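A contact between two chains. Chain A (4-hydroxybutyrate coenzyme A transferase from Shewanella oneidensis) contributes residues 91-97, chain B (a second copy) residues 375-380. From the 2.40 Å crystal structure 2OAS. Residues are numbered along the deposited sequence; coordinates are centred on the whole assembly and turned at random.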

# COMPACT_ATOMS: atom_id res chain seq x y z
N ASP A 91 -6.51 6.52 22.41
CA ASP A 91 -6.18 7.01 21.09
C ASP A 91 -5.67 5.91 20.19
O ASP A 91 -4.89 5.07 20.62
CB ASP A 91 -5.13 8.10 21.19
CG ASP A 91 -5.64 9.31 21.91
OD1 ASP A 91 -6.78 9.71 21.60
OD2 ASP A 91 -4.92 9.86 22.77
N TYR A 92 -6.12 5.92 18.94
CA TYR A 92 -5.69 4.95 17.94
C TYR A 92 -4.88 5.65 16.87
O TYR A 92 -5.37 6.59 16.22
CB TYR A 92 -6.88 4.27 17.29
CG TYR A 92 -6.53 3.47 16.05
CD1 TYR A 92 -7.08 3.80 14.81
CD2 TYR A 92 -5.68 2.36 16.11
CE1 TYR A 92 -6.80 3.04 13.67
CE2 TYR A 92 -5.40 1.60 14.99
CZ TYR A 92 -5.96 1.94 13.77
OH TYR A 92 -5.74 1.15 12.67
N VAL A 93 -3.64 5.20 16.68
CA VAL A 93 -2.74 5.76 15.69
C VAL A 93 -2.50 4.78 14.56
O VAL A 93 -1.75 3.83 14.70
CB VAL A 93 -1.38 6.14 16.32
CG1 VAL A 93 -0.45 6.74 15.26
CG2 VAL A 93 -1.60 7.14 17.45
N PRO A 94 -3.15 5.00 13.41
CA PRO A 94 -2.95 4.07 12.30
C PRO A 94 -1.51 4.12 11.76
O PRO A 94 -1.01 5.20 11.43
CB PRO A 94 -4.01 4.51 11.30
CG PRO A 94 -4.10 5.99 11.52
CD PRO A 94 -4.05 6.11 13.02
N ILE A 95 -0.86 2.97 11.65
CA ILE A 95 0.52 2.92 11.15
C ILE A 95 0.96 1.51 10.80
O ILE A 95 0.65 0.58 11.54
CB ILE A 95 1.50 3.47 12.19
CG1 ILE A 95 2.93 3.38 11.66
CG2 ILE A 95 1.42 2.66 13.45
CD1 ILE A 95 3.93 4.08 12.53
N PHE A 96 1.68 1.34 9.69
CA PHE A 96 2.16 0.00 9.33
C PHE A 96 3.05 -0.46 10.46
O PHE A 96 3.78 0.34 11.04
CB PHE A 96 2.95 0.01 8.01
CG PHE A 96 2.18 0.53 6.85
CD1 PHE A 96 0.98 -0.06 6.48
CD2 PHE A 96 2.59 1.68 6.20
CE1 PHE A 96 0.19 0.49 5.48
CE2 PHE A 96 1.81 2.24 5.19
CZ PHE A 96 0.60 1.64 4.84
N LEU A 97 2.99 -1.74 10.77
CA LEU A 97 3.80 -2.27 11.84
C LEU A 97 5.28 -2.05 11.56
O LEU A 97 6.02 -1.64 12.45
CB LEU A 97 3.51 -3.75 12.04
CG LEU A 97 3.24 -4.03 13.53
CD1 LEU A 97 1.92 -4.77 13.66
CD2 LEU A 97 4.38 -4.80 14.15
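Chain B 375-380: TTRAHV

Chain B residues 375-380 lie against chain A residues 91-97 as a tight turn against an extended segment. Chain B runs up to chain A, meets it at Ala378(B), the tip of a turn, and heads away again by Val380(B). Arg377(B) to His379(B) have helical phi/psi without regular helical bonding; the turn is held by weak backbone hydrogen bonds, among them His379(B) N to Thr376(B) O at 3.0 Å. Chain A leaves its strand at Tyr92(A) and continues extended through Phe96(A). The backbones come nearest where Ile95(A) CA lies 4.3 Å from Ala378(B) CA.

Phe96(A) is the most heavily covered residue of chain A, and Ala378(B) of chain B. Ala378(B) CB sits over one face of the Phe96(A) ring, 3.5 Å from its centroid and 13° off the normal, a CH-pi contact. The edge of the same ring points at the face of His379(B): centroids are 4.7 Å apart, planes at 69°, and Phe96(A) CZ is 3.4 Å from His379(B) CE1. A hydrogen bond within chain B, between Thr376(B) OG1 and His379(B) ND1, 2.8 Å, ties the imidazole to the start of the turn.

Van der Waals packing completes the contact. Pro94(A) CB meets Arg377(B) CB at 3.8 Å. The Ile95(A) CA-to-CB bond points away from chain B, so Ala378(B) packs against its backbone, Ile95(A) CA to Ala378(B) CB 3.8 Å. Arg377(B) NH1 reaches the edge of the Tyr92(A) ring, 4.0 Å from Tyr92(A) CE1. No hydrogen bond joins the two stretches.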

# COMPACT_ATOMS: atom_id res chain seq x y z
N THR B 375 -4.64 5.69 -1.43
CA THR B 375 -3.62 5.80 -0.39
C THR B 375 -4.34 5.71 0.95
O THR B 375 -5.31 6.42 1.20
CB THR B 375 -2.88 7.14 -0.52
OG1 THR B 375 -2.24 7.19 -1.81
CG2 THR B 375 -1.83 7.28 0.56
N THR B 376 -3.86 4.82 1.81
CA THR B 376 -4.46 4.59 3.11
C THR B 376 -3.96 5.51 4.23
O THR B 376 -3.00 6.25 4.06
CB THR B 376 -4.22 3.14 3.54
OG1 THR B 376 -2.81 2.93 3.71
CG2 THR B 376 -4.73 2.19 2.48
N ARG B 377 -4.64 5.46 5.37
CA ARG B 377 -4.28 6.23 6.56
C ARG B 377 -2.80 6.10 6.88
O ARG B 377 -2.09 7.08 6.98
CB ARG B 377 -5.00 5.70 7.79
CG ARG B 377 -6.47 5.83 7.81
CD ARG B 377 -7.03 4.98 8.94
NE ARG B 377 -8.41 5.35 9.20
CZ ARG B 377 -9.28 4.60 9.85
NH1 ARG B 377 -8.92 3.41 10.32
NH2 ARG B 377 -10.51 5.05 10.02
N ALA B 378 -2.37 4.87 7.10
CA ALA B 378 -0.99 4.58 7.47
C ALA B 378 0.05 5.15 6.52
O ALA B 378 1.18 5.39 6.93
CB ALA B 378 -0.80 3.07 7.61
N HIS B 379 -0.35 5.36 5.26
CA HIS B 379 0.54 5.90 4.23
C HIS B 379 0.80 7.39 4.35
O HIS B 379 1.94 7.84 4.28
CB HIS B 379 -0.03 5.65 2.83
CG HIS B 379 0.34 4.33 2.25
ND1 HIS B 379 -0.59 3.33 2.03
CD2 HIS B 379 1.54 3.83 1.86
CE1 HIS B 379 0.03 2.27 1.52
NE2 HIS B 379 1.32 2.55 1.41
N VAL B 380 -0.27 8.15 4.53
CA VAL B 380 -0.18 9.59 4.57
C VAL B 380 0.86 10.23 5.48
O VAL B 380 1.11 9.78 6.60
CB VAL B 380 -1.56 10.20 4.87
CG1 VAL B 380 -1.50 11.73 4.78
CG2 VAL B 380 -2.58 9.66 3.88